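Local coordinates for protein NAD(P)H dehydrogenase (quinone) (PDB 1YDG) that uses FMN to pass electrons from NADH or NADPH to quinones, reducing them to quinols, and works as a homotetramer, at residues V83-T88 with S119-A124; V12-T17 with G92-M97; Y167-T172 with A184-Q189. All blocks are in the same frame, centred on the assembly; numbering follows the deposited sequence.

Interaction 1 of 3, residues V83-T88 with S119-A124; sequences VFSSPT and SAMTSA
Met121 lays its side chain across Ser85: the bend at chi3 (-53°) brings its methyl CE to 3.7 Å from Ser85 CB. Met121 CE also meets Val83 CG1 at 4.1 Å, and Ile186 and Gln189 of helix 180-204 pack against this methionine from outside the pair of strands. On the other face of the sheet the ring of Phe84 leads away from segment 119-124, toward helix 95-102. Between the strands runs a parallel ladder, in which Phe84 N donates to Ser119 O, Met121 N to Phe84 O and Ser86 N to Met121 O. These are neighbouring parallel strands in the central sheet of a flavodoxin-like fold, and their C-terminal ends bring Thr88, Ser123 and Ala124 to the FMN site. Near that end the ladder changes. Ser86 O takes its hydrogen bond from a side chain, Thr122 OG1, at 2.6 Å, while Ser123 N, 3.7 Å from Ser86 O, is buried without a partner. An alanine in place of Thr122 would probably leave Ser86 O without this hydroxyl donor. Further on, Thr88 N gives a straight bond to Ser123 O (2.7 Å, 170° at the hydrogen). Packing is tight beside it, where Thr88 CG2 presses on Ala124 CB at 3.3 Å, while Thr88 OG1 is bonded to Thr134.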
loop_
_atom_site.group_PDB
_atom_site.type_symbol
_atom_site.label_atom_id
_atom_site.label_comp_id
_atom_site.label_asym_id
_atom_site.label_seq_id
_atom_site.Cartn_x
_atom_site.Cartn_y
_atom_site.Cartn_z
ATOM N N VAL B 83 20.041 4.870 0.526
ATOM C CA VAL B 83 19.228 4.402 -0.592
ATOM C C VAL B 83 19.200 2.891 -0.569
ATOM O O VAL B 83 20.258 2.267 -0.460
ATOM C CB VAL B 83 19.772 4.875 -1.979
ATOM C CG1 VAL B 83 18.985 4.270 -3.134
ATOM C CG2 VAL B 83 19.797 6.396 -2.092
ATOM N N PHE B 84 17.982 2.330 -0.698
ATOM C CA PHE B 84 17.726 0.887 -0.876
ATOM C C PHE B 84 17.207 0.602 -2.288
ATOM O O PHE B 84 16.294 1.288 -2.779
ATOM C CB PHE B 84 16.633 0.409 0.104
ATOM C CG PHE B 84 17.131 0.047 1.469
ATOM C CD1 PHE B 84 18.390 0.445 1.918
ATOM C CD2 PHE B 84 16.315 -0.649 2.332
ATOM C CE1 PHE B 84 18.830 0.117 3.204
ATOM C CE2 PHE B 84 16.754 -0.980 3.618
ATOM C CZ PHE B 84 17.998 -0.593 4.045
ATOM N N SER B 85 17.782 -0.409 -2.918
ATOM C CA SER B 85 17.369 -0.864 -4.231
ATOM C C SER B 85 17.156 -2.367 -4.204
ATOM O O SER B 85 18.037 -3.123 -3.779
ATOM C CB SER B 85 18.420 -0.477 -5.282
ATOM O OG SER B 85 18.002 -0.849 -6.578
ATOM N N SER B 86 15.977 -2.802 -4.637
ATOM C CA SER B 86 15.685 -4.211 -4.795
ATOM C C SER B 86 14.868 -4.481 -6.042
ATOM O O SER B 86 13.911 -3.761 -6.282
ATOM C CB SER B 86 14.858 -4.702 -3.610
ATOM O OG SER B 86 14.546 -6.054 -3.784
ATOM N N PRO B 87 15.164 -5.572 -6.769
ATOM C CA PRO B 87 14.189 -5.957 -7.790
ATOM C C PRO B 87 12.901 -6.375 -7.109
ATOM O O PRO B 87 12.902 -6.753 -5.931
ATOM C CB PRO B 87 14.839 -7.141 -8.515
ATOM C CG PRO B 87 15.954 -7.608 -7.625
ATOM C CD PRO B 87 16.285 -6.524 -6.660
ATOM N N THR B 88 11.795 -6.275 -7.823
ATOM C CA THR B 88 10.526 -6.726 -7.266
ATOM C C THR B 88 10.437 -8.236 -7.281
ATOM O O THR B 88 10.915 -8.868 -8.222
ATOM C CB THR B 88 9.329 -6.163 -8.033
ATOM O OG1 THR B 88 8.145 -6.354 -7.255
ATOM C CG2 THR B 88 9.139 -6.893 -9.348
ATOM N N SER B 119 15.552 7.012 0.517
ATOM C CA SER B 119 14.767 6.840 -0.710
ATOM C C SER B 119 15.053 5.452 -1.270
ATOM O O SER B 119 15.932 4.738 -0.773
ATOM C CB SER B 119 15.091 7.927 -1.733
ATOM O OG SER B 119 16.256 7.626 -2.458
ATOM N N ALA B 120 14.281 5.046 -2.268
ATOM C CA ALA B 120 14.350 3.681 -2.744
ATOM C C ALA B 120 14.233 3.587 -4.260
ATOM O O ALA B 120 13.756 4.503 -4.917
ATOM C CB ALA B 120 13.263 2.845 -2.063
ATOM N N MET B 121 14.686 2.460 -4.796
ATOM C CA MET B 121 14.703 2.191 -6.235
ATOM C C MET B 121 14.367 0.738 -6.434
ATOM O O MET B 121 14.542 -0.091 -5.524
ATOM C CB MET B 121 16.080 2.443 -6.859
ATOM C CG MET B 121 16.624 3.842 -6.701
ATOM S SD MET B 121 18.212 4.109 -7.544
ATOM C CE MET B 121 19.205 2.783 -6.924
ATOM N N THR B 122 13.871 0.421 -7.619
ATOM C CA THR B 122 13.487 -0.943 -7.923
ATOM C C THR B 122 13.533 -1.285 -9.418
ATOM O O THR B 122 13.833 -0.438 -10.269
ATOM C CB THR B 122 12.074 -1.222 -7.341
ATOM O OG1 THR B 122 11.810 -2.630 -7.330
ATOM C CG2 THR B 122 10.997 -0.465 -8.133
ATOM N N SER B 123 13.222 -2.542 -9.712
ATOM C CA SER B 123 12.998 -2.997 -11.090
ATOM C C SER B 123 12.073 -4.203 -11.179
ATOM O O SER B 123 11.900 -4.942 -10.210
ATOM C CB SER B 123 14.318 -3.374 -11.746
ATOM O OG SER B 123 14.928 -4.407 -11.017
ATOM N N ALA B 124 11.490 -4.394 -12.366
ATOM C CA ALA B 124 10.748 -5.606 -12.698
ATOM C C ALA B 124 10.898 -5.909 -14.181
ATOM O O ALA B 124 11.373 -5.060 -14.943
ATOM C CB ALA B 124 9.285 -5.441 -12.363
#

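Interaction 2 of 3, residues V12-T17 with G92-M97; sequences VFYSST and GATSQM. With SO4 (sulfate ion), chain J.
Gln96 lies over one face of the Tyr14 ring, and its atoms cross that ring from CB to the amide. CB sits above the face, offset toward the rim, 3.9 Å from the ring centroid in a CH-pi contact. CG of Gln96 follows, 3.7 Å from Tyr14 CE1. The chain then bends at chi2 (95°), which swings Gln96 CD to 3.6 Å from Tyr14 CZ. The amide lies stacked on the phenol, the two planes 25° apart. At the tip Gln96 NE2 comes within 3.0 Å of Tyr14 OH, yet the angle is too poor for a hydrogen bond; NE2 donates instead to Glu45 and to a water that also bonds Ser16 OG. Thr94 approaches the ring obliquely, its OG1 3.6 Å from Tyr14 CD2. Thr94 is the N-cap residue of helix 95-102, its OG1 accepting from Met97 N, and the methyl CE of Met97 reaches Val12 O at 3.7 Å. Beyond Tyr14 the chain enters the phosphate-binding loop of the flavodoxin fold, where Ser15 OG, Ser16 N and both N and OG1 of Thr17 grip a sulfate ion, helped by Thr19 N and Gly20 N. Because these serines and Thr17 bind FMN, the ion probably marks the place of its phosphate. Gln96 also packs against Asp102 of a neighbouring subunit. Glu45 bonds Tyr14 OH with one carboxylate oxygen and Gln96 NE2 with the other, so a single acidic group is likely to fix the rotation of the amide while anchoring the phenol beneath it.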
loop_
_atom_site.group_PDB
_atom_site.type_symbol
_atom_site.label_atom_id
_atom_site.label_comp_id
_atom_site.label_asym_id
_atom_site.label_seq_id
_atom_site.Cartn_x
_atom_site.Cartn_y
_atom_site.Cartn_z
ATOM N N VAL B 12 22.547 0.653 -0.653
ATOM C CA VAL B 12 22.408 -0.767 -0.318
ATOM C C VAL B 12 21.444 -1.374 -1.338
ATOM O O VAL B 12 20.287 -0.927 -1.475
ATOM C CB VAL B 12 21.860 -0.993 1.112
ATOM C CG1 VAL B 12 21.719 -2.480 1.410
ATOM C CG2 VAL B 12 22.747 -0.337 2.137
ATOM N N PHE B 13 21.945 -2.336 -2.105
ATOM C CA PHE B 13 21.195 -2.888 -3.224
ATOM C C PHE B 13 21.306 -4.399 -3.238
ATOM O O PHE B 13 22.355 -4.973 -2.887
ATOM C CB PHE B 13 21.682 -2.302 -4.557
ATOM C CG PHE B 13 22.988 -2.880 -5.025
ATOM C CD1 PHE B 13 23.008 -3.929 -5.939
ATOM C CD2 PHE B 13 24.182 -2.413 -4.507
ATOM C CE1 PHE B 13 24.191 -4.485 -6.344
ATOM C CE2 PHE B 13 25.390 -2.971 -4.908
ATOM C CZ PHE B 13 25.398 -4.006 -5.819
ATOM N N TYR B 14 20.198 -5.047 -3.579
ATOM C CA TYR B 14 20.216 -6.440 -3.971
ATOM C C TYR B 14 20.099 -6.521 -5.491
ATOM O O TYR B 14 19.349 -5.753 -6.105
ATOM C CB TYR B 14 19.093 -7.265 -3.323
ATOM C CG TYR B 14 19.189 -8.676 -3.825
ATOM C CD1 TYR B 14 20.235 -9.490 -3.428
ATOM C CD2 TYR B 14 18.330 -9.141 -4.819
ATOM C CE1 TYR B 14 20.383 -10.780 -3.953
ATOM C CE2 TYR B 14 18.477 -10.417 -5.370
ATOM C CZ TYR B 14 19.508 -11.230 -4.923
ATOM O OH TYR B 14 19.667 -12.473 -5.448
ATOM N N SER B 15 20.836 -7.451 -6.092
ATOM C CA SER B 15 20.747 -7.716 -7.524
ATOM C C SER B 15 21.022 -9.200 -7.783
ATOM O O SER B 15 22.057 -9.727 -7.340
ATOM C CB SER B 15 21.751 -6.846 -8.295
ATOM O OG SER B 15 21.574 -7.006 -9.698
ATOM N N SER B 16 20.101 -9.882 -8.475
ATOM C CA SER B 16 20.381 -11.219 -8.970
ATOM C C SER B 16 21.123 -11.140 -10.304
ATOM O O SER B 16 22.226 -11.659 -10.451
ATOM C CB SER B 16 19.100 -12.022 -9.187
ATOM O OG SER B 16 18.378 -12.194 -7.994
ATOM N N THR B 17 20.488 -10.505 -11.282
ATOM C CA THR B 17 20.913 -10.618 -12.678
ATOM C C THR B 17 21.578 -9.368 -13.242
ATOM O O THR B 17 21.725 -9.236 -14.456
ATOM C CB THR B 17 19.727 -11.079 -13.561
ATOM O OG1 THR B 17 18.557 -10.280 -13.298
ATOM C CG2 THR B 17 19.393 -12.542 -13.269
ATOM N N GLY B 92 6.733 -7.121 -3.821
ATOM C CA GLY B 92 7.477 -6.804 -2.607
ATOM C C GLY B 92 8.971 -6.851 -2.900
ATOM O O GLY B 92 9.397 -7.122 -4.027
ATOM N N ALA B 93 9.783 -6.543 -1.906
ATOM C CA ALA B 93 11.215 -6.663 -2.082
ATOM C C ALA B 93 11.624 -8.148 -2.041
ATOM O O ALA B 93 10.886 -8.990 -1.572
ATOM C CB ALA B 93 11.946 -5.856 -1.022
ATOM N N THR B 94 12.813 -8.454 -2.544
ATOM C CA THR B 94 13.343 -9.800 -2.441
ATOM C C THR B 94 13.528 -10.219 -0.991
ATOM O O THR B 94 13.813 -9.387 -0.122
ATOM C CB THR B 94 14.714 -9.915 -3.118
ATOM O OG1 THR B 94 15.621 -8.989 -2.502
ATOM C CG2 THR B 94 14.604 -9.636 -4.619
ATOM N N SER B 95 13.440 -11.519 -0.738
ATOM C CA SER B 95 13.759 -12.056 0.584
ATOM C C SER B 95 15.177 -11.671 1.015
ATOM O O SER B 95 15.429 -11.478 2.198
ATOM C CB SER B 95 13.588 -13.580 0.628
ATOM O OG SER B 95 14.431 -14.214 -0.310
ATOM N N GLN B 96 16.087 -11.509 0.057
ATOM C CA GLN B 96 17.472 -11.186 0.385
ATOM C C GLN B 96 17.530 -9.787 1.016
ATOM O O GLN B 96 18.201 -9.568 2.035
ATOM C CB GLN B 96 18.373 -11.287 -0.861
ATOM C CG GLN B 96 18.579 -12.715 -1.394
ATOM C CD GLN B 96 17.615 -13.112 -2.520
ATOM O OE1 GLN B 96 16.493 -12.599 -2.609
ATOM N NE2 GLN B 96 18.062 -14.025 -3.391
ATOM N N MET B 97 16.794 -8.845 0.430
ATOM C CA MET B 97 16.710 -7.513 0.976
ATOM C C MET B 97 15.987 -7.555 2.318
ATOM O O MET B 97 16.460 -6.976 3.291
ATOM C CB MET B 97 16.014 -6.568 -0.004
ATOM C CG MET B 97 15.724 -5.157 0.544
ATOM S SD MET B 97 17.162 -4.190 0.994
ATOM C CE MET B 97 17.816 -3.568 -0.543
HETATM S S SO4 J . 18.236 -7.674 -11.029
HETATM O O1 SO4 J . 18.868 -7.851 -12.337
HETATM O O2 SO4 J . 16.892 -7.161 -11.194
HETATM O O3 SO4 J . 18.218 -8.982 -10.373
HETATM O O4 SO4 J . 18.989 -6.697 -10.253
HETATM O O HOH W 1 16.848 -14.236 -6.352
#

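Interaction 3 of 3, residues Y167-T172 with A184-Q189; sequences YGASVT and ASIRHQ
Ser185 is the first residue of helix segment 184-189 to approach segment 167-172, its OG 4.4 Å from Ala169 CB while bonding to the hydroxyl of Ser162. The helix is the last of this flavodoxin-like alpha/beta fold, and here it packs on the sheet where strand 170-172 pairs with strand 117-124. Ile186 makes the apolar part of the contact. Its CG1 lies anti to the carbonyl carbon (chi1 -69°) and meets Ala169 CB at 3.6 Å; Met23 and Ala27 of helix 19-33 also touch this side chain. One turn on from Ser185, Gln189 reaches out with an extended chain, CG anti to the backbone N, to set its amide against the backbone of Gly168 and Ala169. The two ends of the amide serve different segments, NE2 donating to Ser119 OG and Ala120 O, OE1 turned to segment 167-172. Gly168, whose CA is 3.5 Å from Gln189 OE1, has backbone angles at which a CB would jam against the carbonyl oxygen of Tyr167. Gln189 OE1 itself accepts from Ala169 N at 2.9 Å, the donor lying in the plane of the amide carbonyl.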
loop_
_atom_site.group_PDB
_atom_site.type_symbol
_atom_site.label_atom_id
_atom_site.label_comp_id
_atom_site.label_asym_id
_atom_site.label_seq_id
_atom_site.Cartn_x
_atom_site.Cartn_y
_atom_site.Cartn_z
ATOM N N TYR B 167 7.888 7.851 -6.833
ATOM C CA TYR B 167 8.227 7.141 -5.589
ATOM C C TYR B 167 9.695 6.781 -5.567
ATOM O O TYR B 167 10.266 6.593 -4.508
ATOM C CB TYR B 167 7.382 5.866 -5.408
ATOM C CG TYR B 167 5.882 6.060 -5.507
ATOM C CD1 TYR B 167 5.084 5.111 -6.140
ATOM C CD2 TYR B 167 5.250 7.187 -4.976
ATOM C CE1 TYR B 167 3.706 5.283 -6.256
ATOM C CE2 TYR B 167 3.842 7.355 -5.078
ATOM C CZ TYR B 167 3.096 6.404 -5.717
ATOM O OH TYR B 167 1.731 6.536 -5.829
ATOM N N GLY B 168 10.298 6.694 -6.747
ATOM C CA GLY B 168 11.680 6.288 -6.881
ATOM C C GLY B 168 11.941 5.676 -8.243
ATOM O O GLY B 168 11.034 5.194 -8.908
ATOM N N ALA B 169 13.199 5.690 -8.646
ATOM C CA ALA B 169 13.608 5.137 -9.941
ATOM C C ALA B 169 13.155 3.693 -10.042
ATOM O O ALA B 169 13.285 2.924 -9.090
ATOM C CB ALA B 169 15.129 5.231 -10.116
ATOM N N SER B 170 12.569 3.342 -11.178
ATOM C CA SER B 170 12.185 1.966 -11.430
ATOM C C SER B 170 12.342 1.645 -12.899
ATOM O O SER B 170 11.831 2.358 -13.771
ATOM C CB SER B 170 10.771 1.644 -10.923
ATOM O OG SER B 170 9.774 2.332 -11.630
ATOM N N VAL B 171 13.076 0.567 -13.131
ATOM C CA VAL B 171 13.562 0.166 -14.423
ATOM C C VAL B 171 12.861 -1.126 -14.832
ATOM O O VAL B 171 12.601 -1.985 -13.989
ATOM C CB VAL B 171 15.075 -0.076 -14.328
ATOM C CG1 VAL B 171 15.615 -0.772 -15.562
ATOM C CG2 VAL B 171 15.800 1.238 -14.081
ATOM N N THR B 172 12.555 -1.257 -16.122
ATOM C CA THR B 172 12.036 -2.513 -16.668
ATOM C C THR B 172 13.228 -3.378 -17.096
ATOM O O THR B 172 13.974 -3.029 -18.023
ATOM C CB THR B 172 11.049 -2.276 -17.815
ATOM O OG1 THR B 172 9.978 -1.449 -17.347
ATOM C CG2 THR B 172 10.447 -3.590 -18.301
ATOM N N ALA B 184 19.231 9.103 -15.779
ATOM C CA ALA B 184 19.049 10.499 -15.347
ATOM C C ALA B 184 18.087 10.592 -14.174
ATOM O O ALA B 184 18.223 11.456 -13.306
ATOM C CB ALA B 184 18.537 11.329 -16.511
ATOM N N SER B 185 17.127 9.681 -14.152
ATOM C CA SER B 185 16.178 9.558 -13.059
ATOM C C SER B 185 16.913 9.228 -11.754
ATOM O O SER B 185 16.747 9.908 -10.730
ATOM C CB SER B 185 15.164 8.475 -13.412
ATOM O OG SER B 185 13.990 8.595 -12.650
ATOM N N ILE B 186 17.774 8.216 -11.817
ATOM C CA ILE B 186 18.577 7.803 -10.672
ATOM C C ILE B 186 19.469 8.950 -10.205
ATOM O O ILE B 186 19.483 9.270 -9.024
ATOM C CB ILE B 186 19.427 6.551 -11.030
ATOM C CG1 ILE B 186 18.520 5.336 -11.212
ATOM C CG2 ILE B 186 20.486 6.274 -9.974
ATOM C CD1 ILE B 186 19.113 4.264 -12.092
ATOM N N ARG B 187 20.191 9.573 -11.141
ATOM C CA ARG B 187 21.113 10.672 -10.807
ATOM C C ARG B 187 20.435 11.801 -10.038
ATOM O O ARG B 187 20.974 12.320 -9.051
ATOM C CB ARG B 187 21.761 11.254 -12.076
ATOM C CG ARG B 187 22.737 10.325 -12.805
ATOM C CD ARG B 187 23.673 11.078 -13.802
ATOM N NE ARG B 187 22.989 11.664 -14.973
ATOM C CZ ARG B 187 22.731 11.033 -16.126
ATOM N NH1 ARG B 187 23.059 9.758 -16.310
ATOM N NH2 ARG B 187 22.122 11.679 -17.112
ATOM N N HIS B 188 19.265 12.203 -10.508
ATOM C CA HIS B 188 18.526 13.300 -9.899
ATOM C C HIS B 188 18.038 12.931 -8.505
ATOM O O HIS B 188 18.183 13.720 -7.552
ATOM C CB HIS B 188 17.342 13.714 -10.783
ATOM C CG HIS B 188 16.389 14.652 -10.104
ATOM N ND1 HIS B 188 16.696 15.977 -9.863
ATOM C CD2 HIS B 188 15.160 14.445 -9.569
ATOM C CE1 HIS B 188 15.687 16.550 -9.224
ATOM N NE2 HIS B 188 14.740 15.643 -9.040
ATOM N N GLN B 189 17.466 11.739 -8.398
ATOM C CA GLN B 189 17.002 11.203 -7.106
ATOM C C GLN B 189 18.081 11.280 -6.033
ATOM O O GLN B 189 17.819 11.744 -4.926
ATOM C CB GLN B 189 16.530 9.768 -7.246
ATOM C CG GLN B 189 15.974 9.171 -5.947
ATOM C CD GLN B 189 15.435 7.783 -6.120
ATOM O OE1 GLN B 189 14.925 7.432 -7.186
ATOM N NE2 GLN B 189 15.526 6.965 -5.055
#

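How the interactions relate
All three contacts reach one mixed sheet. Interaction 1 joins strands 81-89 and 117-124 near the centre of the chain; strand 8-13 of interaction 2 pairs with the first of these, and strand 170-172 of interaction 3 with the second. The centres of interactions 2 and 3 lie about 8 and 9 Å from that of interaction 1, and about 17 Å from each other without touching. Along the chain interactions 1 and 2 interleave, whereas interaction 3 comes after both. Backbone bonds such as Ser85 O to Tyr14 N and Thr122 N to Ala169 O tie the neighbours together. Interactions 1 and 2 thus bring FMN-binding residues from separate parts of the sequence to one site.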